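Local coordinates for cell envelope-related transcriptional attenuator domain-containing protein (Streptococcus agalactiae, PDB 3OKZ) that is of unknown function but probably helps to attach lipid-linked glycopolymers to the cell wall, as other LytR/CpsA/Psr proteins do, at residues Y173-G178 against Q183-E188; G178-Q183 against S258-T263; V189-L194 against I241-L246. One frame throughout, in Å; residues are numbered along the deposited sequence.

In the fold
All three contacts use helix 178-200, and together they follow it from its first turns towards its far end. Contact 1 ties the loop before the helix to the segment 183-188; contact 2 carries its beginning to strand 258-261; contact 3 joins the segment 189-194 to strand 241-252. The centres of contacts 1 and 2 lie about 10 Å apart, those of 1 and 3 about 13 Å, and those of 2 and 3 about 17 Å. Along the chain, contacts 1 and 2 interleave, whereas contact 3 opens after contact 1 has closed. Strands 241-252 and 258-261 are neighbours in the mixed sheet, so one helix is linked to both strands at that side of the LytR/CpsA/Psr fold.

Contact 1 of 3, residues Y173-G178 against Q183-E188; sequences YDDPEG and QKRQRE
Asp175 and Arg185 reach for each other from opposite directions, one from a loop and the other from a helix, and form a buried salt bridge. The touching atoms are Asp175 OD2 and Arg185 NH2, 2.6 Å apart. The bond is noticeably bent, with an N-H...O angle of 141°, and it falls on the anti lone pair of OD2, on the side away from OD1. Carboxylate and guanidinium are not coplanar: their planes stand 47° apart, and the oxygen meets the edge of the guanidinium from slightly outside its plane. This is a single-point grip rather than the flat, two-bond pairing of which these groups are capable. A bend at chi3 (-82°) turns the otherwise extended Arg185 chain, while Arg185 NH1 donates to the carbonyl oxygens of Tyr168 and Met171. With two amino groups engaged, rotation of the guanidinium should be well restricted.

The second carboxylate oxygen faces its own loop. Asp175 OD1 accepts from Glu177 N at 3.1 Å, met from above the carboxylate plane, which makes an Asx turn and a capping bond ahead of the helix. The main chain adds a type I turn, closed by Gly178 N to Asp175 O at 2.6 Å. Asp175 thus spends one oxygen on shaping the turn and the other on the helix that follows.

Glu177 extends the polar network to Lys135 through a salt bridge, and Asp175 also rests on Phe136. Arg185 thus reaches back toward the start of helix 178-200 and ties the loop after helix 162-168 to it, near the loop residues that follow strand 130-134.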
ATOM      1  N   TYR A 173       0.449 -15.271 -10.586  1.00 17.14           N
ATOM      2  CA  TYR A 173       0.415 -16.709 -10.807  1.00 23.60           C
ATOM      3  C   TYR A 173       1.573 -17.382 -11.498  1.00 25.75           C
ATOM      4  O   TYR A 173       1.736 -18.597 -11.394  1.00 40.80           O
ATOM      5  CB  TYR A 173      -0.905 -17.065 -11.479  1.00 14.94           C
ATOM      6  CG  TYR A 173      -2.035 -16.574 -10.631  1.00 14.73           C
ATOM      7  CD1 TYR A 173      -2.120 -16.950  -9.288  1.00 14.18           C
ATOM      8  CD2 TYR A 173      -2.966 -15.669 -11.120  1.00 10.64           C
ATOM      9  CE1 TYR A 173      -3.101 -16.428  -8.452  1.00 17.43           C
ATOM     10  CE2 TYR A 173      -3.958 -15.141 -10.286  1.00 10.06           C
ATOM     11  CZ  TYR A 173      -4.013 -15.526  -8.958  1.00 20.85           C
ATOM     12  OH  TYR A 173      -4.971 -15.014  -8.130  1.00 30.87           O
ATOM     13  N   ASP A 174       2.388 -16.617 -12.199  1.00 16.31           N
ATOM     14  CA  ASP A 174       3.531 -17.232 -12.832  1.00 15.25           C
ATOM     15  C   ASP A 174       4.742 -16.996 -11.957  1.00 24.44           C
ATOM     16  O   ASP A 174       5.855 -17.398 -12.294  1.00 32.58           O
ATOM     17  CB  ASP A 174       3.731 -16.650 -14.214  1.00 17.43           C
ATOM     18  CG  ASP A 174       2.655 -17.072 -15.151  1.00 29.63           C
ATOM     19  OD1 ASP A 174       2.505 -18.298 -15.332  1.00 36.95           O
ATOM     20  OD2 ASP A 174       1.953 -16.197 -15.692  1.00 33.26           O
ATOM     21  N   ASP A 175       4.512 -16.343 -10.819  1.00 16.15           N
ATOM     22  CA  ASP A 175       5.592 -16.057  -9.884  1.00 14.17           C
ATOM     23  C   ASP A 175       5.497 -16.986  -8.678  1.00 15.67           C
ATOM     24  O   ASP A 175       4.548 -16.930  -7.889  1.00 16.57           O
ATOM     25  CB  ASP A 175       5.552 -14.587  -9.425  1.00  9.91           C
ATOM     26  CG  ASP A 175       6.808 -14.173  -8.650  1.00 15.36           C
ATOM     27  OD1 ASP A 175       7.665 -15.040  -8.383  1.00 14.09           O
ATOM     28  OD2 ASP A 175       6.944 -12.975  -8.301  1.00 17.05           O
ATOM     29  N   PRO A 176       6.486 -17.869  -8.532  1.00 20.74           N
ATOM     30  CA  PRO A 176       6.539 -18.822  -7.420  1.00 21.27           C
ATOM     31  C   PRO A 176       6.320 -18.112  -6.079  1.00 24.03           C
ATOM     32  O   PRO A 176       5.776 -18.691  -5.143  1.00 30.53           O
ATOM     33  CB  PRO A 176       7.948 -19.399  -7.531  1.00 30.14           C
ATOM     34  CG  PRO A 176       8.217 -19.347  -9.003  1.00 38.28           C
ATOM     35  CD  PRO A 176       7.666 -17.999  -9.408  1.00 27.02           C
ATOM     36  N   GLU A 177       6.740 -16.853  -5.991  1.00 19.28           N
ATOM     37  CA  GLU A 177       6.586 -16.085  -4.752  1.00 23.45           C
ATOM     38  C   GLU A 177       5.187 -15.496  -4.590  1.00 21.49           C
ATOM     39  O   GLU A 177       4.915 -14.769  -3.635  1.00 21.73           O
ATOM     40  CB  GLU A 177       7.625 -14.969  -4.701  1.00 22.76           C
ATOM     41  CG  GLU A 177       9.055 -15.472  -4.765  1.00 38.11           C
ATOM     42  CD  GLU A 177       9.977 -14.479  -5.449  1.00 61.67           C
ATOM     43  OE1 GLU A 177       9.818 -14.264  -6.679  1.00 63.46           O
ATOM     44  OE2 GLU A 177      10.852 -13.912  -4.758  1.00 70.11           O
ATOM     45  N   GLY A 178       4.301 -15.815  -5.526  1.00 21.67           N
ATOM     46  CA  GLY A 178       2.941 -15.322  -5.446  1.00 22.20           C
ATOM     47  C   GLY A 178       2.818 -13.874  -5.031  1.00 24.22           C
ATOM     48  O   GLY A 178       3.586 -13.033  -5.487  1.00 32.74           O
ATOM     49  N   GLN A 183       4.275  -8.174  -4.763  1.00 23.89           N
ATOM     50  CA  GLN A 183       4.452  -6.959  -3.976  1.00 11.65           C
ATOM     51  C   GLN A 183       5.812  -6.298  -4.130  1.00  9.82           C
ATOM     52  O   GLN A 183       5.901  -5.068  -4.130  1.00 20.41           O
ATOM     53  CB  GLN A 183       4.156  -7.229  -2.502  1.00  0.01           C
ATOM     54  CG  GLN A 183       2.658  -7.243  -2.233  1.00  0.01           C
ATOM     55  CD  GLN A 183       2.334  -7.630  -0.834  1.00  5.65           C
ATOM     56  OE1 GLN A 183       2.561  -8.759  -0.446  1.00 16.62           O
ATOM     57  NE2 GLN A 183       1.807  -6.696  -0.054  1.00 10.62           N
ATOM     58  N   LYS A 184       6.870  -7.096  -4.275  1.00  4.86           N
ATOM     59  CA  LYS A 184       8.202  -6.516  -4.443  1.00  2.30           C
ATOM     60  C   LYS A 184       8.071  -5.654  -5.691  1.00  6.71           C
ATOM     61  O   LYS A 184       8.431  -4.486  -5.703  1.00  8.81           O
ATOM     62  CB  LYS A 184       9.243  -7.625  -4.655  1.00  9.29           C
ATOM     63  CG  LYS A 184      10.655  -7.289  -4.197  1.00 16.27           C
ATOM     64  CD  LYS A 184      10.747  -7.200  -2.679  1.00 41.61           C
ATOM     65  CE  LYS A 184      12.134  -6.728  -2.218  1.00 54.81           C
ATOM     66  NZ  LYS A 184      12.234  -6.475  -0.737  1.00 58.31           N
ATOM     67  N   ARG A 185       7.506  -6.233  -6.739  1.00  3.68           N
ATOM     68  CA  ARG A 185       7.324  -5.500  -7.977  1.00  0.01           C
ATOM     69  C   ARG A 185       6.459  -4.259  -7.771  1.00  9.79           C
ATOM     70  O   ARG A 185       6.718  -3.213  -8.357  1.00 22.77           O
ATOM     71  CB  ARG A 185       6.718  -6.417  -9.054  1.00  6.78           C
ATOM     72  CG  ARG A 185       7.746  -7.205  -9.852  1.00 19.25           C
ATOM     73  CD  ARG A 185       7.094  -8.243 -10.751  1.00 18.56           C
ATOM     74  NE  ARG A 185       6.765  -9.451 -10.000  1.00 17.28           N
ATOM     75  CZ  ARG A 185       5.584 -10.059 -10.025  1.00 17.63           C
ATOM     76  NH1 ARG A 185       4.603  -9.575 -10.775  1.00 13.40           N
ATOM     77  NH2 ARG A 185       5.375 -11.131  -9.278  1.00 15.80           N
ATOM     78  N   GLN A 186       5.429  -4.371  -6.941  1.00 14.84           N
ATOM     79  CA  GLN A 186       4.560  -3.231  -6.676  1.00 11.98           C
ATOM     80  C   GLN A 186       5.357  -2.082  -6.060  1.00 19.48           C
ATOM     81  O   GLN A 186       5.173  -0.920  -6.429  1.00 24.40           O
ATOM     82  CB  GLN A 186       3.443  -3.629  -5.723  1.00 20.85           C
ATOM     83  CG  GLN A 186       2.196  -4.165  -6.401  1.00 20.91           C
ATOM     84  CD  GLN A 186       1.095  -4.482  -5.402  1.00 26.41           C
ATOM     85  OE1 GLN A 186      -0.026  -4.825  -5.781  1.00 34.53           O
ATOM     86  NE2 GLN A 186       1.416  -4.371  -4.113  1.00 27.93           N
ATOM     87  N   ARG A 187       6.241  -2.413  -5.119  1.00 14.86           N
ATOM     88  CA  ARG A 187       7.068  -1.420  -4.444  1.00  7.84           C
ATOM     89  C   ARG A 187       8.033  -0.790  -5.433  1.00  7.74           C
ATOM     90  O   ARG A 187       8.286   0.409  -5.406  1.00 10.26           O
ATOM     91  CB  ARG A 187       7.851  -2.072  -3.301  1.00 13.60           C
ATOM     92  CG  ARG A 187       7.018  -2.486  -2.091  1.00 22.09           C
ATOM     93  CD  ARG A 187       7.868  -3.294  -1.122  1.00 18.94           C
ATOM     94  NE  ARG A 187       7.334  -4.637  -0.893  1.00 15.27           N
ATOM     95  CZ  ARG A 187       8.087  -5.692  -0.597  1.00 29.83           C
ATOM     96  NH1 ARG A 187       9.401  -5.557  -0.500  1.00 36.03           N
ATOM     97  NH2 ARG A 187       7.532  -6.881  -0.396  1.00 40.70           N
ATOM     98  N   GLU A 188       8.565  -1.617  -6.312  1.00  8.24           N
ATOM     99  CA  GLU A 188       9.494  -1.165  -7.324  1.00 11.56           C
ATOM    100  C   GLU A 188       8.886  -0.064  -8.171  1.00 14.74           C
ATOM    101  O   GLU A 188       9.462   1.014  -8.304  1.00 19.37           O
ATOM    102  CB  GLU A 188       9.865  -2.337  -8.224  1.00 12.07           C
ATOM    103  CG  GLU A 188      10.887  -2.040  -9.295  1.00 16.91           C
ATOM    104  CD  GLU A 188      11.193  -3.279 -10.102  1.00 23.85           C
ATOM    105  OE1 GLU A 188      11.076  -4.385  -9.522  1.00 20.26           O
ATOM    106  OE2 GLU A 188      11.551  -3.153 -11.298  1.00 36.80           O
TER

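Contact 2 of 3, residues G178-Q183 against S258-T263; sequences GDYGRQ and SYQILT
Tyr180, from the beginning of helix 178-200, meets Gln260 of strand 258-261, and this pair carries the whole contact. Early in the strand comes Tyr259, whose ring turns to other partners: it makes a cation-pi contact with Lys84 and packs on Leu67.

Gln260 follows and points toward the helix. Its CG lies anti to the carbonyl carbon (chi1 -59°), and a further bend at chi2 (-74°) swings the amide round to the tyrosine hydroxyl. Tyr180 OH donates to Gln260 OE1, the two oxygens being modelled 2.4 Å apart, a value too short to be pressed at this resolution. OE1 sits in the plane of the ring, off its edge, whereas the amide plane is turned 78° from that of the ring. The two side chains come from opposite directions. The amide nitrogen has a separate task, a weak hydrogen bond from Gln260 NE2 to Asp250 OD1, which is consistent with the modelled amide orientation.

Ile261 then packs on Ala251 and on Tyr293 and Tyr296 of helix 293-296. At Leu262 the strand has given way to loop, and its side chain approaches Leu246. Thr263 takes the N-cap position of helix 264-277 without a capping bond from its side chain.

Backbone bonds of Tyr259 with Ala251 and of Ile261 with Glu249 pair this strand with strand 241-252, while Gln260 bonds through its backbone to Leu67 of the short strand 67-69. The arrangement is that of an antiparallel beta hairpin whose second strand is the last of the main mixed sheet, with the Tyr180 side chain lying on strand 241-252 and meeting Gln260 of strand 258-261.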
ATOM      1  N   GLY A 178       4.301 -15.815  -5.526  1.00 21.67           N
ATOM      2  CA  GLY A 178       2.941 -15.322  -5.446  1.00 22.20           C
ATOM      3  C   GLY A 178       2.818 -13.874  -5.031  1.00 24.22           C
ATOM      4  O   GLY A 178       3.586 -13.033  -5.487  1.00 32.74           O
ATOM      5  N   ASP A 179       1.874 -13.589  -4.138  1.00 23.17           N
ATOM      6  CA  ASP A 179       1.618 -12.224  -3.693  1.00 27.99           C
ATOM      7  C   ASP A 179       2.796 -11.489  -3.085  1.00 20.16           C
ATOM      8  O   ASP A 179       2.747 -10.277  -2.919  1.00 28.77           O
ATOM      9  CB  ASP A 179       0.440 -12.197  -2.719  1.00 33.29           C
ATOM     10  CG  ASP A 179      -0.307 -10.867  -2.744  1.00 44.21           C
ATOM     11  OD1 ASP A 179      -0.734 -10.447  -3.844  1.00 45.26           O
ATOM     12  OD2 ASP A 179      -0.473 -10.245  -1.670  1.00 47.79           O
ATOM     13  N   TYR A 180       3.862 -12.201  -2.750  1.00 17.22           N
ATOM     14  CA  TYR A 180       5.034 -11.539  -2.180  1.00 16.58           C
ATOM     15  C   TYR A 180       5.947 -11.077  -3.294  1.00 13.31           C
ATOM     16  O   TYR A 180       6.604 -10.037  -3.183  1.00 10.77           O
ATOM     17  CB  TYR A 180       5.753 -12.478  -1.205  1.00 22.53           C
ATOM     18  CG  TYR A 180       4.876 -12.763  -0.005  1.00 39.51           C
ATOM     19  CD1 TYR A 180       4.324 -11.710   0.731  1.00 34.64           C
ATOM     20  CD2 TYR A 180       4.545 -14.064   0.362  1.00 52.41           C
ATOM     21  CE1 TYR A 180       3.469 -11.941   1.788  1.00 44.48           C
ATOM     22  CE2 TYR A 180       3.682 -14.308   1.429  1.00 61.08           C
ATOM     23  CZ  TYR A 180       3.150 -13.239   2.136  1.00 62.98           C
ATOM     24  OH  TYR A 180       2.312 -13.456   3.207  1.00 71.98           O
ATOM     25  N   GLY A 181       5.971 -11.854  -4.374  1.00 13.46           N
ATOM     26  CA  GLY A 181       6.765 -11.490  -5.531  1.00  5.33           C
ATOM     27  C   GLY A 181       6.039 -10.279  -6.077  1.00 10.77           C
ATOM     28  O   GLY A 181       6.612  -9.197  -6.249  1.00 14.35           O
ATOM     29  N   ARG A 182       4.743 -10.465  -6.305  1.00 13.50           N
ATOM     30  CA  ARG A 182       3.873  -9.418  -6.819  1.00 19.22           C
ATOM     31  C   ARG A 182       4.044  -8.098  -6.072  1.00 25.82           C
ATOM     32  O   ARG A 182       3.957  -7.024  -6.671  1.00 22.91           O
ATOM     33  CB  ARG A 182       2.416  -9.859  -6.718  1.00 11.69           C
ATOM     34  CG  ARG A 182       1.430  -8.774  -7.075  1.00  8.36           C
ATOM     35  CD  ARG A 182      -0.012  -9.271  -7.018  1.00 26.73           C
ATOM     36  NE  ARG A 182      -0.923  -8.227  -7.476  1.00 33.42           N
ATOM     37  CZ  ARG A 182      -2.236  -8.233  -7.283  1.00 45.47           C
ATOM     38  NH1 ARG A 182      -2.811  -9.242  -6.636  1.00 57.01           N
ATOM     39  NH2 ARG A 182      -2.968  -7.219  -7.730  1.00 37.39           N
ATOM     40  N   GLN A 183       4.275  -8.174  -4.763  1.00 23.89           N
ATOM     41  CA  GLN A 183       4.452  -6.959  -3.976  1.00 11.65           C
ATOM     42  C   GLN A 183       5.812  -6.298  -4.130  1.00  9.82           C
ATOM     43  O   GLN A 183       5.901  -5.068  -4.130  1.00 20.41           O
ATOM     44  CB  GLN A 183       4.156  -7.229  -2.502  1.00  0.01           C
ATOM     45  CG  GLN A 183       2.658  -7.243  -2.233  1.00  0.01           C
ATOM     46  CD  GLN A 183       2.334  -7.630  -0.834  1.00  5.65           C
ATOM     47  OE1 GLN A 183       2.561  -8.759  -0.446  1.00 16.62           O
ATOM     48  NE2 GLN A 183       1.807  -6.696  -0.054  1.00 10.62           N
ATOM     49  N   SER A 258      -7.327 -20.057   1.343  1.00 44.79           N
ATOM     50  CA  SER A 258      -6.015 -19.967   1.971  1.00 41.82           C
ATOM     51  C   SER A 258      -5.756 -18.571   2.553  1.00 36.37           C
ATOM     52  O   SER A 258      -6.020 -17.548   1.913  1.00 28.79           O
ATOM     53  CB  SER A 258      -4.914 -20.331   0.963  1.00 45.47           C
ATOM     54  OG  SER A 258      -4.855 -19.412  -0.110  1.00 52.29           O
ATOM     55  N   TYR A 259      -5.227 -18.552   3.772  1.00 38.96           N
ATOM     56  CA  TYR A 259      -4.939 -17.315   4.486  1.00 34.35           C
ATOM     57  C   TYR A 259      -3.462 -17.121   4.860  1.00 24.90           C
ATOM     58  O   TYR A 259      -2.599 -17.939   4.543  1.00 25.82           O
ATOM     59  CB  TYR A 259      -5.779 -17.263   5.771  1.00 26.73           C
ATOM     60  CG  TYR A 259      -7.268 -17.118   5.552  1.00 25.42           C
ATOM     61  CD1 TYR A 259      -8.026 -18.142   4.966  1.00 26.03           C
ATOM     62  CD2 TYR A 259      -7.918 -15.940   5.903  1.00 22.18           C
ATOM     63  CE1 TYR A 259      -9.395 -17.980   4.735  1.00 26.84           C
ATOM     64  CE2 TYR A 259      -9.281 -15.772   5.680  1.00 19.20           C
ATOM     65  CZ  TYR A 259     -10.015 -16.785   5.098  1.00 22.83           C
ATOM     66  OH  TYR A 259     -11.359 -16.573   4.892  1.00 20.66           O
ATOM     67  N   GLN A 260      -3.204 -16.017   5.550  1.00 18.79           N
ATOM     68  CA  GLN A 260      -1.881 -15.658   6.038  1.00 25.56           C
ATOM     69  C   GLN A 260      -2.094 -15.301   7.510  1.00 18.53           C
ATOM     70  O   GLN A 260      -2.847 -14.369   7.828  1.00 21.74           O
ATOM     71  CB  GLN A 260      -1.351 -14.423   5.304  1.00 30.60           C
ATOM     72  CG  GLN A 260      -1.233 -14.540   3.796  1.00 37.16           C
ATOM     73  CD  GLN A 260      -0.064 -15.395   3.363  1.00 43.75           C
ATOM     74  OE1 GLN A 260       1.029 -15.294   3.917  1.00 48.39           O
ATOM     75  NE2 GLN A 260      -0.284 -16.234   2.355  1.00 47.48           N
ATOM     76  N   ILE A 261      -1.448 -16.037   8.407  1.00 13.59           N
ATOM     77  CA  ILE A 261      -1.590 -15.768   9.834  1.00 19.13           C
ATOM     78  C   ILE A 261      -0.266 -15.316  10.439  1.00 22.15           C
ATOM     79  O   ILE A 261       0.705 -16.067  10.483  1.00 31.18           O
ATOM     80  CB  ILE A 261      -2.118 -17.015  10.575  1.00 18.87           C
ATOM     81  CG1 ILE A 261      -3.454 -17.426   9.953  1.00 20.36           C
ATOM     82  CG2 ILE A 261      -2.258 -16.731  12.062  1.00 14.33           C
ATOM     83  CD1 ILE A 261      -4.293 -18.336  10.800  1.00 20.50           C
ATOM     84  N   LEU A 262      -0.252 -14.070  10.899  1.00 21.32           N
ATOM     85  CA  LEU A 262       0.925 -13.440  11.493  1.00 18.82           C
ATOM     86  C   LEU A 262       1.250 -13.958  12.889  1.00 11.53           C
ATOM     87  O   LEU A 262       0.356 -14.320  13.642  1.00 12.42           O
ATOM     88  CB  LEU A 262       0.698 -11.929  11.574  1.00 11.07           C
ATOM     89  CG  LEU A 262       0.343 -11.249  10.257  1.00 14.33           C
ATOM     90  CD1 LEU A 262      -0.120  -9.843  10.503  1.00 11.87           C
ATOM     91  CD2 LEU A 262       1.554 -11.257   9.354  1.00 25.49           C
ATOM     92  N   THR A 263       2.532 -13.994  13.226  1.00 12.99           N
ATOM     93  CA  THR A 263       2.939 -14.426  14.556  1.00 16.29           C
ATOM     94  C   THR A 263       3.092 -13.210  15.446  1.00 25.44           C
ATOM     95  O   THR A 263       3.331 -12.101  14.955  1.00 19.78           O
ATOM     96  CB  THR A 263       4.293 -15.153  14.561  1.00 12.64           C
ATOM     97  OG1 THR A 263       5.148 -14.616  13.540  1.00 14.00           O
ATOM     98  CG2 THR A 263       4.083 -16.627  14.362  1.00 21.61           C
TER

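Contact 3 of 3, residues V189-L194 against I241-L246; sequences VIQKVL and IKSYQL
Gln191 covers the most surface here, reaching from helix 178-200 to Ile241 and Ser243 on strand 241-252. Backbone approach is closest between Gln191 CA and Ile241 CA, at 7.7 Å, so the long glutamine has to span the gap. It does so with a chain that runs extended beyond CG (chi2 172°), bringing the amide against the strand.

The nitrogen end faces the serine. Gln191 NE2 lies 3.0 Å from Ser243 OG, and Gln191 CD lies 3.5 Å from the same oxygen. The angle is too poor for a hydrogen bond, so proximity alone describes the pair. Ser243 also packs against the side chain of Arg187, one turn back along the helix.

The other end of the amide meets a hydrocarbon partner: Gln191 OE1 comes within 4.4 Å of Ile241 CB. Ile241 itself rests on Thr57 and Met59 of strand 56-62, which neighbours strand 241-252 in the sheet.

Polar and apolar groups are thus laid side by side at a partly exposed surface of the helix-sheet junction. Lacking a well-formed directional bond between the two segments, the contact probably depends mainly on van der Waals packing of the glutamine amide.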
ATOM      1  N   VAL A 189       7.726  -0.335  -8.762  1.00  2.77           N
ATOM      2  CA  VAL A 189       7.083   0.661  -9.607  1.00 13.06           C
ATOM      3  C   VAL A 189       6.883   1.973  -8.831  1.00 15.86           C
ATOM      4  O   VAL A 189       7.138   3.055  -9.359  1.00 20.63           O
ATOM      5  CB  VAL A 189       5.720   0.143 -10.168  1.00  0.01           C
ATOM      6  CG1 VAL A 189       5.152   1.130 -11.170  1.00  0.01           C
ATOM      7  CG2 VAL A 189       5.916  -1.189 -10.869  1.00  0.01           C
ATOM      8  N   ILE A 190       6.452   1.880  -7.577  1.00 14.46           N
ATOM      9  CA  ILE A 190       6.241   3.078  -6.777  1.00 20.39           C
ATOM     10  C   ILE A 190       7.542   3.840  -6.586  1.00 31.04           C
ATOM     11  O   ILE A 190       7.623   5.036  -6.887  1.00 25.48           O
ATOM     12  CB  ILE A 190       5.623   2.732  -5.391  1.00 14.43           C
ATOM     13  CG1 ILE A 190       4.103   2.712  -5.505  1.00 31.84           C
ATOM     14  CG2 ILE A 190       6.000   3.779  -4.344  1.00  3.73           C
ATOM     15  CD1 ILE A 190       3.516   4.049  -5.902  1.00 37.84           C
ATOM     16  N   GLN A 191       8.562   3.143  -6.100  1.00 33.64           N
ATOM     17  CA  GLN A 191       9.866   3.755  -5.858  1.00 28.03           C
ATOM     18  C   GLN A 191      10.454   4.415  -7.085  1.00 26.93           C
ATOM     19  O   GLN A 191      10.983   5.520  -7.000  1.00 25.15           O
ATOM     20  CB  GLN A 191      10.854   2.713  -5.339  1.00 26.52           C
ATOM     21  CG  GLN A 191      10.450   2.099  -4.014  1.00 39.55           C
ATOM     22  CD  GLN A 191      11.334   0.940  -3.638  1.00 58.99           C
ATOM     23  OE1 GLN A 191      12.552   1.085  -3.539  1.00 63.49           O
ATOM     24  NE2 GLN A 191      10.731  -0.223  -3.430  1.00 71.20           N
ATOM     25  N   LYS A 192      10.359   3.740  -8.228  1.00 22.80           N
ATOM     26  CA  LYS A 192      10.913   4.269  -9.468  1.00 16.34           C
ATOM     27  C   LYS A 192      10.197   5.515  -9.982  1.00 24.47           C
ATOM     28  O   LYS A 192      10.839   6.456 -10.452  1.00 18.96           O
ATOM     29  CB  LYS A 192      10.923   3.181 -10.540  1.00 12.98           C
ATOM     30  CG  LYS A 192      11.958   2.082 -10.267  1.00 19.18           C
ATOM     31  CD  LYS A 192      12.192   1.163 -11.474  1.00 15.58           C
ATOM     32  CE  LYS A 192      13.415   0.294 -11.218  1.00 16.44           C
ATOM     33  NZ  LYS A 192      13.593  -0.777 -12.223  1.00 16.39           N
ATOM     34  N   VAL A 193       8.870   5.518  -9.894  1.00 22.59           N
ATOM     35  CA  VAL A 193       8.087   6.663 -10.333  1.00 18.39           C
ATOM     36  C   VAL A 193       8.394   7.869  -9.459  1.00 29.18           C
ATOM     37  O   VAL A 193       8.267   9.009  -9.899  1.00 34.95           O
ATOM     38  CB  VAL A 193       6.584   6.353 -10.291  1.00  0.01           C
ATOM     39  CG1 VAL A 193       5.770   7.641 -10.253  1.00  3.01           C
ATOM     40  CG2 VAL A 193       6.218   5.551 -11.516  1.00  0.89           C
ATOM     41  N   LEU A 194       8.792   7.624  -8.218  1.00 27.64           N
ATOM     42  CA  LEU A 194       9.159   8.725  -7.347  1.00 25.58           C
ATOM     43  C   LEU A 194      10.534   9.238  -7.761  1.00 27.88           C
ATOM     44  O   LEU A 194      10.732  10.440  -7.938  1.00 40.73           O
ATOM     45  CB  LEU A 194       9.199   8.260  -5.906  1.00 23.96           C
ATOM     46  CG  LEU A 194       7.858   8.430  -5.212  1.00 27.97           C
ATOM     47  CD1 LEU A 194       7.792   7.502  -4.015  1.00 29.38           C
ATOM     48  CD2 LEU A 194       7.670   9.906  -4.816  1.00 18.40           C
ATOM     49  N   ILE A 241      14.835   5.040   0.389  1.00 25.12           N
ATOM     50  CA  ILE A 241      13.701   4.211   0.780  1.00 17.06           C
ATOM     51  C   ILE A 241      14.066   2.783   1.181  1.00 26.13           C
ATOM     52  O   ILE A 241      14.711   2.062   0.418  1.00 27.40           O
ATOM     53  CB  ILE A 241      12.673   4.084  -0.373  1.00 21.84           C
ATOM     54  CG1 ILE A 241      12.589   5.378  -1.183  1.00 22.72           C
ATOM     55  CG2 ILE A 241      11.308   3.745   0.194  1.00 26.19           C
ATOM     56  CD1 ILE A 241      11.952   6.523  -0.456  1.00 23.39           C
ATOM     57  N   LYS A 242      13.637   2.375   2.372  1.00 32.70           N
ATOM     58  CA  LYS A 242      13.864   1.015   2.846  1.00 40.54           C
ATOM     59  C   LYS A 242      12.499   0.350   2.754  1.00 38.56           C
ATOM     60  O   LYS A 242      11.559   0.789   3.406  1.00 44.56           O
ATOM     61  CB  LYS A 242      14.332   1.000   4.301  1.00 42.74           C
ATOM     62  CG  LYS A 242      15.826   1.221   4.526  1.00 42.88           C
ATOM     63  CD  LYS A 242      16.121   1.307   6.036  1.00 53.28           C
ATOM     64  CE  LYS A 242      17.610   1.424   6.358  1.00 59.79           C
ATOM     65  NZ  LYS A 242      18.354   0.157   6.081  1.00 62.04           N
ATOM     66  N   SER A 243      12.394  -0.700   1.942  1.00 31.85           N
ATOM     67  CA  SER A 243      11.134  -1.424   1.744  1.00 26.55           C
ATOM     68  C   SER A 243      11.018  -2.716   2.557  1.00 26.44           C
ATOM     69  O   SER A 243      11.966  -3.503   2.647  1.00 30.37           O
ATOM     70  CB  SER A 243      10.961  -1.755   0.265  1.00 26.11           C
ATOM     71  OG  SER A 243      11.171  -0.600  -0.525  1.00 35.62           O
ATOM     72  N   TYR A 244       9.842  -2.932   3.139  1.00 21.10           N
ATOM     73  CA  TYR A 244       9.600  -4.128   3.934  1.00 24.29           C
ATOM     74  C   TYR A 244       8.262  -4.749   3.573  1.00 30.36           C
ATOM     75  O   TYR A 244       7.353  -4.063   3.100  1.00 36.53           O
ATOM     76  CB  TYR A 244       9.600  -3.802   5.428  1.00 28.93           C
ATOM     77  CG  TYR A 244      10.816  -3.047   5.911  1.00 37.10           C
ATOM     78  CD1 TYR A 244      10.990  -1.694   5.610  1.00 32.73           C
ATOM     79  CD2 TYR A 244      11.795  -3.686   6.675  1.00 39.02           C
ATOM     80  CE1 TYR A 244      12.104  -0.996   6.055  1.00 30.45           C
ATOM     81  CE2 TYR A 244      12.918  -3.000   7.126  1.00 38.47           C
ATOM     82  CZ  TYR A 244      13.069  -1.656   6.813  1.00 33.98           C
ATOM     83  OH  TYR A 244      14.191  -0.981   7.245  1.00 38.28           O
ATOM     84  N   GLN A 245       8.151  -6.052   3.808  1.00 20.66           N
ATOM     85  CA  GLN A 245       6.928  -6.789   3.522  1.00 17.77           C
ATOM     86  C   GLN A 245       6.422  -7.458   4.804  1.00 25.69           C
ATOM     87  O   GLN A 245       7.146  -8.202   5.465  1.00 37.66           O
ATOM     88  CB  GLN A 245       7.182  -7.851   2.437  1.00  5.12           C
ATOM     89  CG  GLN A 245       5.979  -8.772   2.153  1.00  0.01           C
ATOM     90  CD  GLN A 245       4.803  -8.055   1.513  1.00 16.90           C
ATOM     91  OE1 GLN A 245       4.906  -7.542   0.405  1.00 42.04           O
ATOM     92  NE2 GLN A 245       3.680  -8.021   2.213  1.00  9.09           N
ATOM     93  N   LEU A 246       5.177  -7.172   5.159  1.00 17.81           N
ATOM     94  CA  LEU A 246       4.566  -7.752   6.346  1.00 17.72           C
ATOM     95  C   LEU A 246       3.947  -9.084   5.936  1.00 25.14           C
ATOM     96  O   LEU A 246       3.054  -9.121   5.093  1.00 25.19           O
ATOM     97  CB  LEU A 246       3.485  -6.812   6.872  1.00 16.60           C
ATOM     98  CG  LEU A 246       2.631  -7.359   8.012  1.00 15.20           C
ATOM     99  CD1 LEU A 246       3.503  -7.567   9.247  1.00 16.16           C
ATOM    100  CD2 LEU A 246       1.497  -6.394   8.296  1.00  9.87           C
TER